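Local coordinates for protein alpha-L-rhamnosidase (Aspergillus terreus, PDB 6GSZ) that probably hydrolyses terminal non-reducing alpha-L-rhamnose residues of alpha-L-rhamnosides, and carries N-linked glycans and bound calcium, at residues 134-139 with 243-248; 147-152 with 198-203; 338-343 with 354-359; 679-684 with 703-708; 714-719 with 796-801. All coordinates share one frame; numbering follows the deposited sequence. Where two conformers were deposited one is given.

Contact 1: residues 134-139 with 243-248; sequences FRKEFS and LYIPSD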
# COMPACT_ATOMS: atom_id res chain seq x y z
N PHE A 134 7.27 12.45 -27.22
CA PHE A 134 6.58 11.94 -28.37
C PHE A 134 5.43 12.88 -28.67
O PHE A 134 4.75 13.33 -27.76
CB PHE A 134 5.97 10.58 -28.07
CG PHE A 134 6.95 9.46 -27.83
CD1 PHE A 134 7.40 8.67 -28.88
CD2 PHE A 134 7.40 9.16 -26.56
CE1 PHE A 134 8.32 7.65 -28.67
CE2 PHE A 134 8.32 8.13 -26.34
CZ PHE A 134 8.76 7.36 -27.40
N ARG A 135 5.21 13.20 -29.96
CA ARG A 135 4.12 14.10 -30.26
C ARG A 135 3.39 13.70 -31.56
O ARG A 135 3.95 13.09 -32.46
CB ARG A 135 4.57 15.56 -30.36
CG ARG A 135 5.29 15.94 -31.64
CD ARG A 135 5.81 17.38 -31.61
NE ARG A 135 4.80 18.37 -31.33
CZ ARG A 135 3.94 18.90 -32.19
NH1 ARG A 135 4.03 18.61 -33.49
NH2 ARG A 135 3.03 19.76 -31.73
N LYS A 136 2.13 14.12 -31.61
CA LYS A 136 1.22 13.88 -32.73
C LYS A 136 0.21 15.03 -32.79
O LYS A 136 -0.31 15.47 -31.76
CB LYS A 136 0.52 12.54 -32.50
CG LYS A 136 -0.61 12.19 -33.46
CD LYS A 136 -0.20 11.85 -34.84
CE LYS A 136 -1.29 11.12 -35.60
NZ LYS A 136 -0.91 10.86 -37.00
N GLU A 137 -0.05 15.53 -33.99
CA GLU A 137 -1.15 16.46 -34.23
C GLU A 137 -2.25 15.73 -35.02
O GLU A 137 -1.97 14.78 -35.79
CB GLU A 137 -0.69 17.71 -34.98
CG GLU A 137 0.37 18.49 -34.21
CD GLU A 137 0.78 19.82 -34.82
OE1 GLU A 137 0.03 20.31 -35.70
OE2 GLU A 137 1.82 20.39 -34.39
N PHE A 138 -3.50 16.15 -34.77
CA PHE A 138 -4.67 15.49 -35.37
C PHE A 138 -5.79 16.52 -35.43
O PHE A 138 -5.69 17.58 -34.84
CB PHE A 138 -5.09 14.25 -34.56
CG PHE A 138 -5.44 14.51 -33.12
CD1 PHE A 138 -4.45 14.60 -32.16
CD2 PHE A 138 -6.77 14.63 -32.71
CE1 PHE A 138 -4.76 14.80 -30.84
CE2 PHE A 138 -7.08 14.84 -31.37
CZ PHE A 138 -6.07 14.92 -30.44
N SER A 139 -6.86 16.13 -36.10
CA SER A 139 -8.00 16.98 -36.34
C SER A 139 -9.25 16.34 -35.79
O SER A 139 -9.47 15.14 -36.00
CB SER A 139 -8.19 17.14 -37.82
OG SER A 139 -7.11 17.85 -38.34
N LEU A 243 -13.75 8.51 -33.85
CA LEU A 243 -12.42 8.78 -34.40
C LEU A 243 -11.38 8.13 -33.48
O LEU A 243 -11.48 8.23 -32.26
CB LEU A 243 -12.28 10.31 -34.47
CG LEU A 243 -10.91 10.92 -34.75
CD1 LEU A 243 -10.39 10.57 -36.14
CD2 LEU A 243 -10.98 12.44 -34.61
N TYR A 244 -10.40 7.46 -34.09
CA TYR A 244 -9.29 6.76 -33.39
C TYR A 244 -7.96 7.39 -33.75
O TYR A 244 -7.61 7.45 -34.92
CB TYR A 244 -9.26 5.28 -33.77
CG TYR A 244 -10.53 4.57 -33.39
CD1 TYR A 244 -11.61 4.50 -34.27
CD2 TYR A 244 -10.64 3.98 -32.16
CE1 TYR A 244 -12.78 3.87 -33.90
CE2 TYR A 244 -11.80 3.35 -31.77
CZ TYR A 244 -12.88 3.30 -32.64
OH TYR A 244 -14.01 2.66 -32.28
N ILE A 245 -7.19 7.84 -32.75
CA ILE A 245 -5.89 8.43 -33.01
C ILE A 245 -4.89 7.57 -32.26
O ILE A 245 -4.74 7.70 -31.02
CB ILE A 245 -5.78 9.89 -32.52
CG1 ILE A 245 -6.90 10.79 -33.04
CG2 ILE A 245 -4.40 10.45 -32.91
CD1 ILE A 245 -6.95 10.88 -34.52
N PRO A 246 -4.26 6.61 -32.96
CA PRO A 246 -3.34 5.69 -32.32
C PRO A 246 -1.91 6.20 -32.22
O PRO A 246 -1.46 6.98 -33.09
CB PRO A 246 -3.40 4.46 -33.25
CG PRO A 246 -3.51 5.10 -34.62
CD PRO A 246 -4.45 6.28 -34.38
N SER A 247 -1.14 5.64 -31.28
CA SER A 247 0.31 5.68 -31.35
C SER A 247 0.74 4.83 -32.53
O SER A 247 0.35 3.67 -32.67
CB SER A 247 0.94 5.21 -30.07
OG SER A 247 0.39 3.98 -29.61
N ASP A 248 1.62 5.38 -33.38
CA ASP A 248 2.15 4.65 -34.56
C ASP A 248 3.34 5.45 -35.09
O ASP A 248 3.72 6.46 -34.49
CB ASP A 248 1.07 4.40 -35.61
CG ASP A 248 0.53 5.64 -36.28
OD1 ASP A 248 1.18 6.71 -36.18
OD2 ASP A 248 -0.57 5.55 -36.92
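Ile245 lies against Phe138 and the aliphatic end of Lys136 where two beta sheets of the N-terminal rhamnosidase domain pack face to face as a beta sandwich. Strand 132-140 belongs to one sheet and strand 242-246, an outermost strand, to the other. Their short segments run almost antiparallel, at 170°, with axes 9.1 Å apart, and no hydrogen bond joins them; the contact is carried mainly by side chains.

Ile245 contributes the largest share. Its CG1 makes an off-centre CH-pi contact with the Phe138 ring, meeting it obliquely, 4.3 Å from the ring centroid. CD1 continues past the ring to the base of the side chain, 3.8 Å from Phe138 CB. The ring reaches this place because CG of Phe138 stands between its backbone N and carbonyl carbon (chi1 59°). At the exposed border Leu243, modelled in two conformers, adds a smaller share beside Ser139.

Lys136 touches Ile245 with its methylene chain, CE lying 4.2 Å from Ile245 CG2. A bend at chi2 (71°) turns the chain, and its NZ is hydrogen-bonded to Ser250 OG, which also bonds Asp248 OD1. A neutral hydroxyl thus links lysine and aspartate, whose own charged atoms, Lys136 NZ and Asp248 OD1, stay 4.7 Å apart.

Contact 2: residues 147-152 with 198-203; sequences ARLYIT and NAIGVT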
# COMPACT_ATOMS: atom_id res chain seq x y z
N ALA A 147 -14.59 12.03 -25.12
CA ALA A 147 -13.34 11.51 -25.60
C ALA A 147 -12.60 10.81 -24.47
O ALA A 147 -12.71 11.20 -23.30
CB ALA A 147 -12.50 12.61 -26.23
N ARG A 148 -11.83 9.79 -24.87
CA ARG A 148 -11.03 9.01 -23.94
C ARG A 148 -9.59 8.88 -24.43
O ARG A 148 -9.35 8.79 -25.62
CB ARG A 148 -11.58 7.59 -23.79
CG ARG A 148 -13.01 7.52 -23.26
CD ARG A 148 -13.12 7.95 -21.80
NE ARG A 148 -14.47 7.87 -21.31
CZ ARG A 148 -15.35 8.89 -21.25
NH1 ARG A 148 -15.00 10.12 -21.58
NH2 ARG A 148 -16.56 8.64 -20.77
N LEU A 149 -8.65 8.89 -23.48
CA LEU A 149 -7.26 8.52 -23.75
C LEU A 149 -6.95 7.26 -22.97
O LEU A 149 -7.16 7.23 -21.74
CB LEU A 149 -6.29 9.63 -23.34
CG LEU A 149 -4.83 9.31 -23.65
CD1 LEU A 149 -4.57 9.25 -25.16
CD2 LEU A 149 -3.92 10.34 -23.02
N TYR A 150 -6.47 6.24 -23.68
CA TYR A 150 -6.02 4.99 -23.12
C TYR A 150 -4.51 4.92 -23.31
O TYR A 150 -4.04 5.16 -24.45
CB TYR A 150 -6.69 3.84 -23.84
CG TYR A 150 -8.18 3.91 -23.82
CD1 TYR A 150 -8.88 3.49 -22.70
CD2 TYR A 150 -8.93 4.35 -24.90
CE1 TYR A 150 -10.26 3.51 -22.67
CE2 TYR A 150 -10.31 4.35 -24.87
CZ TYR A 150 -11.00 3.93 -23.75
OH TYR A 150 -12.38 3.95 -23.79
N ILE A 151 -3.72 4.74 -22.25
CA ILE A 151 -2.30 4.99 -22.38
C ILE A 151 -1.50 4.20 -21.37
O ILE A 151 -1.92 4.04 -20.21
CB ILE A 151 -2.04 6.51 -22.26
CG1 ILE A 151 -0.56 6.85 -22.40
CG2 ILE A 151 -2.65 7.09 -20.99
CD1 ILE A 151 -0.28 8.32 -22.70
N THR A 152 -0.34 3.74 -21.79
CA THR A 152 0.67 3.22 -20.91
C THR A 152 2.04 3.44 -21.52
O THR A 152 2.18 3.97 -22.61
CB THR A 152 0.45 1.74 -20.58
OG1 THR A 152 1.25 1.39 -19.45
CG2 THR A 152 0.76 0.79 -21.72
N ASN A 198 -5.64 19.73 -33.03
CA ASN A 198 -5.27 19.35 -31.66
C ASN A 198 -3.86 18.76 -31.68
O ASN A 198 -3.41 18.24 -32.72
CB ASN A 198 -6.22 18.32 -31.06
CG ASN A 198 -7.61 18.87 -30.76
OD1 ASN A 198 -7.88 19.26 -29.61
ND2 ASN A 198 -8.49 18.89 -31.77
N ALA A 199 -3.22 18.75 -30.51
CA ALA A 199 -1.96 18.06 -30.37
C ALA A 199 -1.95 17.27 -29.06
O ALA A 199 -2.55 17.70 -28.09
CB ALA A 199 -0.79 19.02 -30.39
N ILE A 200 -1.23 16.14 -29.10
CA ILE A 200 -0.92 15.35 -27.90
C ILE A 200 0.59 15.24 -27.83
O ILE A 200 1.26 14.98 -28.86
CB ILE A 200 -1.63 13.99 -27.89
CG1 ILE A 200 -1.25 13.19 -26.66
CG2 ILE A 200 -1.36 13.19 -29.14
CD1 ILE A 200 -2.21 12.07 -26.32
N GLY A 201 1.14 15.47 -26.63
CA GLY A 201 2.55 15.25 -26.35
C GLY A 201 2.68 14.36 -25.13
O GLY A 201 1.95 14.53 -24.14
N VAL A 202 3.61 13.40 -25.16
CA VAL A 202 3.80 12.51 -24.02
C VAL A 202 5.31 12.41 -23.75
O VAL A 202 6.11 12.19 -24.70
CB VAL A 202 3.25 11.09 -24.27
CG1 VAL A 202 3.35 10.27 -22.98
CG2 VAL A 202 1.81 11.12 -24.76
N THR A 203 5.72 12.59 -22.51
CA THR A 203 7.08 12.35 -22.11
C THR A 203 7.17 10.99 -21.45
O THR A 203 6.32 10.69 -20.57
CB THR A 203 7.62 13.41 -21.16
OG1 THR A 203 7.47 14.71 -21.74
CG2 THR A 203 9.08 13.17 -20.85
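Leu149 and Ile200 reach toward each other tip to tip across the interior of a beta sandwich. From CB, which points toward the facing strand, Leu149 extends to a CG lying opposite the backbone N (chi1 -178°), and the fork beyond it does all the touching. CD1 meets Ile200 CD1 at 3.9 Å, and CD2 meets the same methyl at 4.1 Å, so the end of the isoleucine rests against both prongs of the leucine.

Two residues along, the pattern is mirrored in kind: Ile151 CD1 lies 4.1 Å from both CG1 and CG2 of Val202, a single methyl placed before a branched end. The backbones remain far apart, Leu149 CA and Ile200 CA being 10.2 Å from each other. Leu229, from strand 228-237, touches both Ile151 and Val202.

All four touching residues are buried and every meeting group is a methyl; cohesion between the two sheets here therefore rests on dispersion and the exclusion of water, without a directional bond.

Contact 3: residues 338-343 with 354-359; sequences GWLRIR and FVHTEV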
# COMPACT_ATOMS: atom_id res chain seq x y z
N GLY A 338 8.16 11.51 -1.63
CA GLY A 338 7.74 12.27 -2.79
C GLY A 338 8.91 13.09 -3.31
O GLY A 338 9.93 12.53 -3.63
N TRP A 339 8.73 14.40 -3.38
CA TRP A 339 9.74 15.25 -4.02
C TRP A 339 9.46 16.71 -3.68
O TRP A 339 8.49 17.01 -2.99
CB TRP A 339 9.78 15.02 -5.52
CG TRP A 339 8.48 15.14 -6.24
CD1 TRP A 339 7.74 16.25 -6.49
CD2 TRP A 339 7.75 14.04 -6.82
NE1 TRP A 339 6.62 15.95 -7.20
CE2 TRP A 339 6.60 14.60 -7.41
CE3 TRP A 339 7.97 12.67 -6.88
CZ2 TRP A 339 5.72 13.83 -8.14
CZ3 TRP A 339 7.07 11.90 -7.60
CH2 TRP A 339 5.98 12.48 -8.22
N LEU A 340 10.30 17.60 -4.18
CA LEU A 340 10.10 19.04 -3.99
C LEU A 340 9.36 19.69 -5.17
O LEU A 340 9.42 19.20 -6.28
CB LEU A 340 11.46 19.75 -3.87
CG LEU A 340 12.32 19.31 -2.70
CD1 LEU A 340 13.65 20.02 -2.74
CD2 LEU A 340 11.58 19.54 -1.37
N ARG A 341 8.68 20.78 -4.87
CA ARG A 341 8.20 21.74 -5.86
C ARG A 341 8.88 23.07 -5.55
O ARG A 341 8.87 23.53 -4.40
CB ARG A 341 6.67 21.93 -5.78
CG ARG A 341 6.13 22.97 -6.77
CD ARG A 341 4.66 23.27 -6.62
NE ARG A 341 4.41 24.11 -5.45
CZ ARG A 341 3.23 24.26 -4.84
NH1 ARG A 341 3.12 25.08 -3.80
NH2 ARG A 341 2.16 23.61 -5.28
N ILE A 342 9.50 23.67 -6.58
CA ILE A 342 10.24 24.92 -6.40
C ILE A 342 9.60 25.97 -7.30
O ILE A 342 9.01 25.63 -8.33
CB ILE A 342 11.75 24.76 -6.70
CG1 ILE A 342 12.06 24.48 -8.17
CG2 ILE A 342 12.35 23.74 -5.75
CD1 ILE A 342 13.53 24.29 -8.50
N ARG A 343 9.69 27.23 -6.83
CA ARG A 343 9.30 28.38 -7.59
C ARG A 343 10.42 29.40 -7.43
O ARG A 343 10.63 29.91 -6.33
CB ARG A 343 7.96 28.91 -7.07
CG ARG A 343 6.80 27.96 -7.32
CD ARG A 343 5.53 28.19 -6.54
NE ARG A 343 4.44 27.32 -6.97
CZ ARG A 343 3.18 27.42 -6.53
NH1 ARG A 343 2.91 28.21 -5.51
NH2 ARG A 343 2.21 26.75 -7.12
N PHE A 354 19.84 19.50 -5.05
CA PHE A 354 19.01 19.12 -3.90
C PHE A 354 19.37 17.70 -3.49
O PHE A 354 19.16 16.78 -4.27
CB PHE A 354 17.54 19.19 -4.28
CG PHE A 354 17.05 20.51 -4.80
CD1 PHE A 354 16.64 21.51 -3.96
CD2 PHE A 354 17.06 20.79 -6.17
CE1 PHE A 354 16.20 22.73 -4.44
CE2 PHE A 354 16.58 21.99 -6.65
CZ PHE A 354 16.18 22.97 -5.79
N VAL A 355 19.99 17.56 -2.30
CA VAL A 355 20.39 16.25 -1.80
C VAL A 355 19.45 15.88 -0.64
O VAL A 355 19.44 16.58 0.39
CB VAL A 355 21.87 16.25 -1.35
CG1 VAL A 355 22.28 14.92 -0.75
CG2 VAL A 355 22.81 16.60 -2.50
N HIS A 356 18.68 14.80 -0.85
CA HIS A 356 17.58 14.47 0.09
C HIS A 356 18.00 13.36 1.05
O HIS A 356 18.49 12.33 0.62
CB HIS A 356 16.36 14.00 -0.73
CG HIS A 356 15.87 14.95 -1.78
ND1 HIS A 356 16.55 15.14 -2.97
CD2 HIS A 356 14.78 15.76 -1.85
CE1 HIS A 356 15.87 15.99 -3.72
NE2 HIS A 356 14.80 16.42 -3.06
N THR A 357 17.78 13.56 2.37
CA THR A 357 18.13 12.53 3.37
C THR A 357 17.02 12.42 4.43
O THR A 357 16.25 13.33 4.65
CB THR A 357 19.49 12.79 4.04
OG1 THR A 357 19.37 13.91 4.92
CG2 THR A 357 20.58 13.04 3.03
N GLU A 358 17.02 11.27 5.12
CA GLU A 358 16.04 11.01 6.19
C GLU A 358 16.44 11.71 7.49
O GLU A 358 15.57 12.15 8.27
CB GLU A 358 15.94 9.51 6.44
CG GLU A 358 15.29 8.80 5.30
CD GLU A 358 14.96 7.37 5.68
OE1 GLU A 358 15.90 6.60 6.02
OE2 GLU A 358 13.76 7.05 5.69
N VAL A 359 17.75 11.78 7.73
CA VAL A 359 18.30 12.21 9.02
C VAL A 359 19.56 13.02 8.77
O VAL A 359 20.13 13.03 7.67
CB VAL A 359 18.63 11.02 9.94
CG1 VAL A 359 17.37 10.23 10.29
CG2 VAL A 359 19.71 10.13 9.36
O HOH W 1 12.88 16.83 -5.15
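Leu340 projects between two aromatic side chains of the facing strand and touches both with one methyl. Its CD1 lies 3.6 Å from Phe354 CD1, the leucine crossing the phenylalanine at a slant, and 3.8 Å from His356 NE2, where the two side chains come from opposite directions. Neither ring is met squarely. Ile342 comes from the direction opposite to Phe354 and meets the outer end of its ring obliquely, placing CG2 3.9 Å and CD1 4.0 Å from Phe354 CZ.

The imidazole is held at both nitrogens. His356 ND1 is hydrogen-bonded to Ala375 O, while a water 2.9 Å from His356 NE2 accepts a hydrogen bond from the backbone N of Leu340. This water bridges the two segments, which have no direct hydrogen bond. On the imidazole, His396 stacks and Phe398 packs edge-to-face.

The short strand segments run at 144° in separate sheets, strand 339-344 in one and strand 351-361 in the other, giving the sheet-on-sheet core expected of a concanavalin-like beta sandwich.

Contact 4: residues 679-684 with 703-708; sequences KRLVNI and GHTLSK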
# COMPACT_ATOMS: atom_id res chain seq x y z
N LYS A 679 2.98 -17.30 31.15
CA LYS A 679 3.58 -16.68 32.35
C LYS A 679 5.11 -16.57 32.22
O LYS A 679 5.71 -15.58 32.69
CB LYS A 679 3.13 -17.44 33.60
CG LYS A 679 1.65 -17.35 33.92
CD LYS A 679 1.22 -15.96 34.27
CE LYS A 679 -0.21 -15.87 34.75
NZ LYS A 679 -0.55 -14.44 34.98
N ARG A 680 5.76 -17.57 31.61
CA ARG A 680 7.21 -17.47 31.40
C ARG A 680 7.55 -16.36 30.41
O ARG A 680 8.56 -15.67 30.61
CB ARG A 680 7.80 -18.78 30.88
CG ARG A 680 7.71 -19.91 31.90
CD ARG A 680 8.68 -21.04 31.62
NE ARG A 680 8.59 -21.57 30.28
CZ ARG A 680 7.68 -22.40 29.81
NH1 ARG A 680 6.75 -22.90 30.64
NH2 ARG A 680 7.68 -22.71 28.52
N LEU A 681 6.70 -16.15 29.39
CA LEU A 681 6.91 -15.05 28.44
C LEU A 681 6.90 -13.71 29.19
O LEU A 681 7.79 -12.83 29.01
CB LEU A 681 5.87 -15.11 27.31
CG LEU A 681 5.92 -13.93 26.34
CD1 LEU A 681 7.31 -13.73 25.68
CD2 LEU A 681 4.85 -14.12 25.24
N VAL A 682 5.89 -13.52 30.04
CA VAL A 682 5.76 -12.27 30.81
C VAL A 682 6.99 -12.08 31.71
O VAL A 682 7.48 -10.95 31.83
CB VAL A 682 4.46 -12.25 31.64
CG1 VAL A 682 4.45 -11.09 32.64
CG2 VAL A 682 3.24 -12.19 30.74
N ASN A 683 7.48 -13.17 32.32
CA ASN A 683 8.65 -13.10 33.19
C ASN A 683 9.90 -12.68 32.40
O ASN A 683 10.64 -11.82 32.90
CB ASN A 683 8.88 -14.43 33.91
CG ASN A 683 10.00 -14.34 34.92
OD1 ASN A 683 9.93 -13.56 35.85
ND2 ASN A 683 11.06 -15.11 34.71
N ILE A 684 10.11 -13.27 31.21
CA ILE A 684 11.27 -12.91 30.34
C ILE A 684 11.19 -11.42 29.96
O ILE A 684 12.22 -10.74 29.99
CB ILE A 684 11.32 -13.82 29.09
CG1 ILE A 684 11.86 -15.21 29.45
CG2 ILE A 684 12.12 -13.16 27.98
CD1 ILE A 684 11.31 -16.32 28.57
N GLY A 703 1.97 -8.32 20.92
CA GLY A 703 0.91 -7.75 21.73
C GLY A 703 -0.34 -8.60 21.71
O GLY A 703 -1.00 -8.79 22.74
N HIS A 704 -0.69 -9.13 20.54
CA HIS A 704 -1.88 -9.95 20.41
C HIS A 704 -1.73 -11.24 21.19
O HIS A 704 -2.73 -11.76 21.74
CB HIS A 704 -2.21 -10.25 18.95
CG HIS A 704 -2.53 -9.01 18.21
ND1 HIS A 704 -3.62 -8.22 18.54
CD2 HIS A 704 -1.89 -8.37 17.21
CE1 HIS A 704 -3.65 -7.17 17.73
NE2 HIS A 704 -2.58 -7.23 16.92
N THR A 705 -0.51 -11.77 21.28
CA THR A 705 -0.25 -12.99 21.99
C THR A 705 -0.46 -12.73 23.48
O THR A 705 -1.11 -13.53 24.21
CB THR A 705 1.16 -13.52 21.73
OG1 THR A 705 1.32 -13.81 20.33
CG2 THR A 705 1.45 -14.77 22.54
N LEU A 706 0.11 -11.63 23.99
CA LEU A 706 0.00 -11.33 25.41
C LEU A 706 -1.46 -11.09 25.77
O LEU A 706 -1.96 -11.60 26.79
CB LEU A 706 0.90 -10.14 25.77
CG LEU A 706 2.39 -10.47 25.78
CD1 LEU A 706 3.20 -9.19 25.70
CD2 LEU A 706 2.76 -11.26 27.02
N SER A 707 -2.19 -10.34 24.96
CA SER A 707 -3.61 -10.08 25.23
C SER A 707 -4.44 -11.37 25.17
O SER A 707 -5.36 -11.55 25.96
CB SER A 707 -4.16 -9.04 24.27
OG SER A 707 -3.52 -7.79 24.51
N LYS A 708 -4.12 -12.30 24.27
CA LYS A 708 -4.82 -13.58 24.13
C LYS A 708 -4.80 -14.33 25.48
O LYS A 708 -5.78 -15.02 25.81
CB LYS A 708 -4.14 -14.42 23.05
CG LYS A 708 -4.65 -15.85 22.87
CD LYS A 708 -3.98 -16.54 21.70
CE LYS A 708 -4.45 -17.96 21.48
NZ LYS A 708 -4.03 -18.45 20.15
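Leu706 CD2 makes the closest contacts between the segments 679-684 and 703-708, lying 3.9 Å from Val682 CG2 and 4.0 Å from Leu681 CD2. One methyl touches both residues, the leucine side chain crossing each of theirs at a slant. The CB of Leu706 does not aim straight at the other helix; an extended outer torsion (chi2 162°) carries its end closer.

Between the two segments the packing thins away from this spot. Leu681 CD2 comes only to 4.4 Å from Thr705 CG2; helix 656-664 covers Thr705, whose OG1 is turned to its own helix, bonding Leu701 O. The segments cross at -127° with axes 10.9 Å apart, and both helices belong to the six-hairpin glycosidase domain.

Toward solvent the contact gives way to charged side chains that find partners elsewhere: exposed Lys679 forms a salt bridge to Glu711, a residue that the side chains of Val682 and Leu706 also touch, and exposed Lys708 forms one to Asp666 as well as a cation-pi contact with Tyr664.

Contact 5: residues 714-719 with 796-801; sequences AFYSML and GDLQQA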
# COMPACT_ATOMS: atom_id res chain seq x y z
N ALA A 714 1.17 -6.29 30.75
CA ALA A 714 2.58 -6.48 30.38
C ALA A 714 2.90 -5.79 29.05
O ALA A 714 3.94 -5.18 28.91
CB ALA A 714 2.92 -7.96 30.32
N PHE A 715 1.99 -5.89 28.09
CA PHE A 715 2.27 -5.29 26.78
C PHE A 715 2.21 -3.77 26.91
O PHE A 715 3.00 -3.07 26.28
CB PHE A 715 1.35 -5.79 25.66
CG PHE A 715 1.90 -5.38 24.31
CD1 PHE A 715 3.08 -5.95 23.86
CD2 PHE A 715 1.28 -4.42 23.54
CE1 PHE A 715 3.62 -5.55 22.64
CE2 PHE A 715 1.80 -4.06 22.29
CZ PHE A 715 2.97 -4.63 21.85
N TYR A 716 1.24 -3.25 27.67
CA TYR A 716 1.20 -1.80 27.91
C TYR A 716 2.55 -1.33 28.46
O TYR A 716 3.02 -0.22 28.12
CB TYR A 716 0.05 -1.42 28.85
CG TYR A 716 -1.27 -1.08 28.20
CD1 TYR A 716 -1.43 0.02 27.36
CD2 TYR A 716 -2.39 -1.83 28.47
CE1 TYR A 716 -2.67 0.34 26.81
CE2 TYR A 716 -3.64 -1.51 27.94
CZ TYR A 716 -3.80 -0.42 27.13
OH TYR A 716 -5.02 -0.08 26.62
N SER A 717 3.15 -2.12 29.36
CA SER A 717 4.44 -1.72 29.95
C SER A 717 5.52 -1.71 28.86
O SER A 717 6.36 -0.82 28.87
CB SER A 717 4.81 -2.58 31.11
OG SER A 717 3.89 -2.39 32.18
N MET A 718 5.50 -2.69 27.94
CA MET A 718 6.41 -2.66 26.79
C MET A 718 6.16 -1.43 25.93
O MET A 718 7.11 -0.73 25.51
CB MET A 718 6.24 -3.91 25.92
CG MET A 718 6.50 -5.20 26.65
SD MET A 718 6.58 -6.62 25.53
CE MET A 718 8.19 -6.34 24.84
N LEU A 719 4.89 -1.14 25.64
CA LEU A 719 4.53 -0.05 24.74
C LEU A 719 4.94 1.31 25.29
O LEU A 719 5.31 2.19 24.51
CB LEU A 719 3.02 -0.10 24.47
CG LEU A 719 2.48 0.92 23.48
CD1 LEU A 719 3.10 0.72 22.10
CD2 LEU A 719 0.97 0.85 23.40
N GLY A 796 -2.10 0.93 30.95
CA GLY A 796 -0.97 1.78 30.63
C GLY A 796 -1.14 3.21 31.12
O GLY A 796 -0.57 4.14 30.54
N ASP A 797 -1.91 3.41 32.20
CA ASP A 797 -2.17 4.80 32.67
C ASP A 797 -2.83 5.70 31.59
O ASP A 797 -2.84 6.93 31.73
CB ASP A 797 -0.89 5.44 33.22
CG ASP A 797 -0.46 4.89 34.57
OD1 ASP A 797 -1.34 4.52 35.35
OD2 ASP A 797 0.77 4.85 34.85
N LEU A 798 -3.46 5.12 30.55
CA LEU A 798 -4.27 5.92 29.63
C LEU A 798 -5.53 6.39 30.34
O LEU A 798 -6.16 5.62 31.09
CB LEU A 798 -4.67 5.09 28.41
CG LEU A 798 -3.56 4.67 27.46
CD1 LEU A 798 -4.15 3.96 26.24
CD2 LEU A 798 -2.75 5.85 27.02
N GLN A 799 -5.91 7.64 30.09
CA GLN A 799 -7.13 8.22 30.61
C GLN A 799 -8.25 8.17 29.56
O GLN A 799 -9.40 8.28 29.90
CB GLN A 799 -6.86 9.65 31.07
CG GLN A 799 -5.92 9.76 32.27
CD GLN A 799 -4.50 10.16 31.91
OE1 GLN A 799 -4.25 11.09 31.15
NE2 GLN A 799 -3.55 9.45 32.50
N GLN A 800 -7.89 8.09 28.27
CA GLN A 800 -8.88 8.08 27.19
C GLN A 800 -8.24 7.63 25.88
O GLN A 800 -7.03 7.74 25.71
CB GLN A 800 -9.55 9.41 26.95
CG GLN A 800 -8.66 10.59 26.71
CD GLN A 800 -9.55 11.77 26.39
OE1 GLN A 800 -9.97 11.98 25.25
NE2 GLN A 800 -9.94 12.50 27.42
N ALA A 801 -9.09 7.13 24.97
CA ALA A 801 -8.64 6.87 23.60
C ALA A 801 -9.83 6.93 22.65
O ALA A 801 -10.97 6.61 23.03
CB ALA A 801 -7.95 5.54 23.51
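Gly796 and Tyr716 bring their backbones to 5.0 Å, CA to CA, where a turn with positive phi at both Gly796 (62°) and Asp797 meets the side of helix 712-719. The absence of a side chain lets the glycine lay its main chain directly on the aromatic ring. Gly796 N stands over one face of Tyr716, displaced toward the rim and 3.5 Å from CG, while Gly796 CA is 3.7 Å from Tyr716 CD1.

Farther out along the ring, Leu798 crosses the tyrosine at about a right angle and sets CD1 4.0 Å from Tyr716 CE1. The same leucine touches Ile775 of helix 768-775 and Trp816 of strand 810-819, and Trp770 packs edge-to-face with Tyr716. The ring thereby sits at the seam between the helical six-hairpin domain and the C-terminal beta domain that follows it in the chain.

Polar links border the ring contact. Tyr716 OH is hydrogen-bonded to Val793 O, and outside the two segments' own contact Asp797 OD2 forms a salt bridge with Arg720, the residue just past the helix. The chemistry is that of a mixed domain interface: most of the buried area comes from the tyrosine ring against the glycine main chain, with a smaller share from the leucine methyl, whereas the bond to Val793 O satisfies the hydroxyl of a buried tyrosine.

In the fold
Along the chain, contact 2 is nested within the loop closed by contact 1, and contacts 3, 4 and 5 follow in series. Contacts 1 and 2 join the same two sheets of one sandwich, with centres 8 Å apart; strands 132-140 and 196-205 are neighbours, probably hydrogen-bonded through Phe134 N and Val202 O at 2.8 Å. Contact 3 binds the sheets of the next sandwich, about 30 Å from contact 2 between centres. Contacts 4 and 5 lie across the chain's centre, about 65 and 62 Å from contact 1, and touch through successive helices 699-708 and 712-719. Contacts 1 to 4 thus each lie inside one domain, while contact 5 joins the helical domain to the C-terminal beta domain.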